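Local coordinates for 2-dehydropantoate 2-reductase (Enterococcus faecium, PDB 3WFJ) that acts as an NAD-dependent D-mandelate dehydrogenase of the ketopantoate reductase family, interconverting D-mandelate and its 2-keto acid with the dinucleotide as hydride carrier, at the nicotinamide-adenine-dinucleotide site. Residues are numbered along the deposited sequence; one frame, centred on the assembly and turned at random.

The nicotinamide-adenine-dinucleotide site. Residues 7-11, 30, 32, 35, 77-79, 82, 104-105, 127, 129-131, 133, 187, 260, 270, 273. With NAD (nicotinamide-adenine-dinucleotide), chain B.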
# COMPACT_ATOMS: atom_id res chain seq x y z
N GLY A 7 -6.48 -30.99 5.24
CA GLY A 7 -5.65 -29.82 5.12
C GLY A 7 -4.90 -29.71 6.40
O GLY A 7 -5.24 -28.88 7.26
N ALA A 8 -3.87 -30.53 6.49
CA ALA A 8 -3.09 -30.62 7.66
C ALA A 8 -1.88 -29.76 7.43
O ALA A 8 -0.75 -30.13 7.80
CB ALA A 8 -2.67 -32.07 7.89
N GLY A 9 -2.11 -28.56 6.93
CA GLY A 9 -1.06 -27.56 6.99
C GLY A 9 -0.77 -27.09 8.39
O GLY A 9 -0.83 -27.86 9.34
N ALA A 10 -0.49 -25.83 8.54
CA ALA A 10 -0.04 -25.28 9.83
C ALA A 10 -1.14 -25.39 10.87
O ALA A 10 -0.94 -25.94 11.93
CB ALA A 10 0.31 -23.77 9.67
N MET A 11 -2.32 -24.92 10.51
CA MET A 11 -3.36 -24.82 11.44
C MET A 11 -4.01 -26.20 11.52
O MET A 11 -4.32 -26.70 12.61
CB MET A 11 -4.34 -23.79 10.97
CG MET A 11 -5.33 -23.34 12.05
SD MET A 11 -4.59 -22.65 13.50
CE MET A 11 -3.37 -21.65 12.70
N ASP A 30 -3.66 -34.49 3.33
CA ASP A 30 -2.98 -33.34 2.78
C ASP A 30 -2.68 -33.57 1.30
O ASP A 30 -2.83 -34.68 0.82
CB ASP A 30 -1.74 -33.02 3.55
CG ASP A 30 -1.43 -31.56 3.52
OD1 ASP A 30 -1.80 -30.85 4.49
OD2 ASP A 30 -0.86 -31.08 2.50
N TRP A 32 0.20 -32.03 -0.10
CA TRP A 32 1.60 -31.72 -0.26
C TRP A 32 2.45 -32.98 0.01
O TRP A 32 2.77 -33.32 1.18
CB TRP A 32 2.00 -30.51 0.71
CG TRP A 32 3.45 -30.09 0.66
CD1 TRP A 32 4.32 -30.41 -0.31
CD2 TRP A 32 4.19 -29.29 1.62
NE1 TRP A 32 5.55 -29.84 -0.05
CE2 TRP A 32 5.50 -29.12 1.10
CE3 TRP A 32 3.86 -28.65 2.82
CZ2 TRP A 32 6.50 -28.38 1.75
CZ3 TRP A 32 4.88 -27.88 3.49
CH2 TRP A 32 6.18 -27.81 2.96
N HIS A 35 5.53 -33.02 2.73
CA HIS A 35 4.92 -32.97 4.04
C HIS A 35 4.41 -34.33 4.46
O HIS A 35 4.75 -34.84 5.55
CB HIS A 35 3.74 -32.03 3.95
CG HIS A 35 3.18 -31.61 5.27
ND1 HIS A 35 3.99 -31.22 6.31
CD2 HIS A 35 1.90 -31.38 5.67
CE1 HIS A 35 3.23 -30.87 7.33
NE2 HIS A 35 1.96 -30.92 6.95
N PHE A 77 -9.34 -27.42 6.97
CA PHE A 77 -8.34 -26.43 7.25
C PHE A 77 -7.30 -26.12 6.09
O PHE A 77 -6.13 -25.78 6.38
CB PHE A 77 -7.61 -26.83 8.51
CG PHE A 77 -7.96 -25.98 9.66
CD1 PHE A 77 -7.87 -24.60 9.53
CD2 PHE A 77 -8.35 -26.54 10.85
CE1 PHE A 77 -8.19 -23.79 10.58
CE2 PHE A 77 -8.59 -25.73 11.93
CZ PHE A 77 -8.54 -24.34 11.79
N THR A 78 -7.74 -26.25 4.84
CA THR A 78 -6.97 -25.86 3.72
C THR A 78 -6.84 -24.33 3.70
O THR A 78 -7.41 -23.62 4.51
CB THR A 78 -7.68 -26.30 2.42
OG1 THR A 78 -8.95 -25.67 2.36
CG2 THR A 78 -7.93 -27.74 2.38
N LYS A 79 -6.11 -23.82 2.73
CA LYS A 79 -6.24 -22.41 2.32
C LYS A 79 -7.55 -22.33 1.50
O LYS A 79 -7.99 -23.34 0.89
CB LYS A 79 -5.04 -21.92 1.48
CG LYS A 79 -3.86 -21.36 2.23
CD LYS A 79 -4.19 -20.27 3.27
CE LYS A 79 -2.97 -19.68 3.98
NZ LYS A 79 -1.61 -20.33 3.80
N GLN A 82 -7.43 -24.01 -2.27
CA GLN A 82 -7.40 -25.43 -2.35
C GLN A 82 -8.69 -26.06 -1.95
O GLN A 82 -8.92 -27.26 -2.18
CB GLN A 82 -6.36 -25.87 -1.34
CG GLN A 82 -4.98 -25.41 -1.70
CD GLN A 82 -3.96 -25.60 -0.59
OE1 GLN A 82 -2.78 -25.97 -0.85
NE2 GLN A 82 -4.32 -25.23 0.60
N LEU A 104 -11.53 -22.10 8.45
CA LEU A 104 -11.02 -21.11 7.49
C LEU A 104 -11.38 -19.67 7.77
O LEU A 104 -12.43 -19.34 8.28
CB LEU A 104 -11.66 -21.41 6.17
CG LEU A 104 -11.16 -22.53 5.25
CD1 LEU A 104 -10.07 -21.98 4.46
CD2 LEU A 104 -10.72 -23.80 5.99
N ASN A 105 -10.49 -18.80 7.32
CA ASN A 105 -10.47 -17.39 7.72
C ASN A 105 -11.16 -16.42 6.80
O ASN A 105 -11.34 -15.24 7.17
CB ASN A 105 -9.04 -16.93 7.88
CG ASN A 105 -8.66 -16.75 9.32
OD1 ASN A 105 -9.51 -16.52 10.16
ND2 ASN A 105 -7.39 -16.84 9.62
N THR A 127 -11.47 -19.33 14.24
CA THR A 127 -10.59 -19.62 15.38
C THR A 127 -9.63 -18.46 15.56
O THR A 127 -9.33 -17.77 14.64
CB THR A 127 -9.82 -20.93 15.20
OG1 THR A 127 -8.97 -21.15 16.32
CG2 THR A 127 -8.95 -20.87 13.97
N TRP A 129 -6.82 -19.34 17.19
CA TRP A 129 -5.56 -20.05 17.36
C TRP A 129 -4.64 -19.65 16.23
O TRP A 129 -5.11 -19.37 15.16
CB TRP A 129 -5.73 -21.60 17.37
CG TRP A 129 -6.32 -22.16 18.62
CD1 TRP A 129 -7.63 -22.50 18.82
CD2 TRP A 129 -5.64 -22.43 19.85
NE1 TRP A 129 -7.81 -22.97 20.09
CE2 TRP A 129 -6.61 -22.94 20.76
CE3 TRP A 129 -4.31 -22.28 20.28
CZ2 TRP A 129 -6.31 -23.28 22.10
CZ3 TRP A 129 -4.01 -22.64 21.58
CH2 TRP A 129 -5.02 -23.17 22.48
N THR A 130 -3.35 -19.68 16.50
CA THR A 130 -2.31 -19.46 15.49
C THR A 130 -1.48 -20.71 15.24
O THR A 130 -1.45 -21.58 16.04
CB THR A 130 -1.38 -18.29 15.93
OG1 THR A 130 -0.89 -18.50 17.24
CG2 THR A 130 -2.16 -17.03 15.98
N ALA A 131 -0.69 -20.71 14.18
CA ALA A 131 0.26 -21.84 13.91
C ALA A 131 1.16 -21.52 12.69
O ALA A 131 0.72 -20.88 11.75
CB ALA A 131 -0.51 -23.14 13.67
N LEU A 133 3.96 -23.32 9.93
CA LEU A 133 4.51 -24.47 9.32
C LEU A 133 5.93 -24.11 8.86
O LEU A 133 6.11 -23.36 7.92
CB LEU A 133 3.63 -24.83 8.13
CG LEU A 133 3.81 -26.20 7.47
CD1 LEU A 133 3.53 -27.32 8.48
CD2 LEU A 133 2.87 -26.33 6.31
N LYS A 187 -14.36 -11.00 12.55
CA LYS A 187 -12.98 -11.47 12.37
C LYS A 187 -12.32 -11.17 10.99
O LYS A 187 -11.19 -10.80 10.96
CB LYS A 187 -12.82 -12.95 12.62
CG LYS A 187 -11.40 -13.27 13.04
CD LYS A 187 -10.89 -14.62 12.61
CE LYS A 187 -9.51 -14.85 13.20
NZ LYS A 187 -8.98 -16.13 12.72
N SER A 260 -0.60 -13.77 9.39
CA SER A 260 -0.37 -15.01 8.62
C SER A 260 -0.22 -14.79 7.14
O SER A 260 0.43 -15.62 6.45
CB SER A 260 -1.50 -16.05 8.88
OG SER A 260 -2.60 -15.79 8.06
N ARG A 270 4.34 -17.69 -1.08
CA ARG A 270 3.07 -18.35 -1.46
C ARG A 270 1.92 -17.35 -1.50
O ARG A 270 1.92 -16.37 -0.78
CB ARG A 270 2.71 -19.43 -0.46
CG ARG A 270 3.84 -20.41 -0.18
CD ARG A 270 3.43 -21.36 0.88
NE ARG A 270 2.18 -22.09 0.51
CZ ARG A 270 1.24 -22.41 1.40
NH1 ARG A 270 1.38 -22.05 2.69
NH2 ARG A 270 0.19 -23.06 1.01
N GLU A 273 -4.81 -15.45 0.83
CA GLU A 273 -6.27 -15.53 0.81
C GLU A 273 -7.03 -14.20 0.60
O GLU A 273 -8.24 -14.16 0.82
CB GLU A 273 -6.79 -16.20 2.11
CG GLU A 273 -6.18 -17.59 2.36
CD GLU A 273 -6.65 -18.20 3.67
OE1 GLU A 273 -6.27 -17.59 4.73
OE2 GLU A 273 -7.36 -19.25 3.59
PA NAD B . -1.00 -23.45 5.48
O1A NAD B . -0.72 -23.42 3.97
O2A NAD B . -0.11 -23.75 6.66
O5B NAD B . -1.70 -24.75 5.06
C5B NAD B . -2.94 -24.69 4.47
C4B NAD B . -2.77 -25.97 3.66
O4B NAD B . -1.67 -25.53 2.88
C3B NAD B . -2.34 -27.34 4.04
O3B NAD B . -2.88 -28.08 2.95
C2B NAD B . -0.85 -27.42 3.72
O2B NAD B . -0.08 -28.64 3.49
C1B NAD B . -0.95 -26.63 2.42
N9A NAD B . 0.40 -26.24 2.16
C8A NAD B . 1.23 -25.49 2.97
N7A NAD B . 2.43 -25.35 2.38
C5A NAD B . 2.30 -26.05 1.22
C6A NAD B . 3.20 -26.29 0.12
N6A NAD B . 4.43 -25.74 0.34
N1A NAD B . 2.70 -27.06 -0.98
C2A NAD B . 1.38 -27.55 -1.11
N3A NAD B . 0.46 -27.33 -0.10
C4A NAD B . 0.93 -26.63 1.03
O3 NAD B . -2.13 -22.36 5.79
PN NAD B . -2.60 -22.53 7.29
O1N NAD B . -1.64 -21.86 8.31
O2N NAD B . -2.66 -24.08 7.54
O5D NAD B . -4.07 -21.86 7.29
C5D NAD B . -5.16 -22.63 6.73
C4D NAD B . -6.48 -21.93 6.96
O4D NAD B . -6.39 -21.61 8.35
C3D NAD B . -6.51 -20.58 6.26
O3D NAD B . -7.75 -20.11 5.79
C2D NAD B . -6.06 -19.59 7.36
O2D NAD B . -6.39 -18.22 7.14
C1D NAD B . -6.73 -20.23 8.55
N1N NAD B . -6.13 -19.64 9.71
C2N NAD B . -4.77 -19.65 9.76
C3N NAD B . -4.17 -18.99 10.83
C7N NAD B . -2.67 -19.21 11.09
O7N NAD B . -2.28 -18.75 12.24
N7N NAD B . -1.93 -20.13 10.34
C4N NAD B . -4.99 -18.41 11.83
C5N NAD B . -6.38 -18.40 11.78
C6N NAD B . -6.93 -19.05 10.68
O HOH W 1 -2.67 -29.44 0.69
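The Rossmann glycine loop, GAGAMG from Gly7, runs under the pyrophosphate into helix 10-21, where Ala10 N donates a hydrogen bond to alpha-phosphate oxygen NAD O2A at 2.8 Å and Met11 N points almost straight (176°) at NAD O2N on the other phosphate. Gly9, with no side chain, lets the backbone pass close to the adenosine ribose. Asp30 has CG anti to its backbone N (chi1 -150°); OD2 accepts from the ribose 2'-hydroxyl NAD O2B on its syn lone pair at 2.7 Å and from Trp32 N on its anti one. A carboxylate suits this unphosphorylated hydroxyl and would be expected to repel the 2'-phosphate of NADPH. The Trp32 indole stacks nearly parallel (4°) on adenine, while on the opposite face Arg270 NH2 makes a cation-pi contact, 3.3 Å from the centroid of the five-membered NAD adenine ring. Arg270 also grips NAD O1A end-on with NH1 and NH2, near the guanidinium plane. Lys79 NZ reaches the bridging NAD O3 at 2.9 Å, so two cations can offset the diphosphate charge. Glu273 OE1 accepts a hydrogen bond from nicotinamide-ribose NAD O2D through its syn lone pair, and Asn105 ND2 donates to that hydroxyl. Lys187, the likely catalytic lysine, donates from NZ to Thr127 O and, on an in-plane lone pair, to Asn105 OD1, which should help fix the amide near the nicotinamide. Ala131 pairs its backbone N and O with the carboxamide, restraining nicotinamide rotation. The cleft thus places nicotinamide for hydride exchange between D-mandelate and its 2-keto acid.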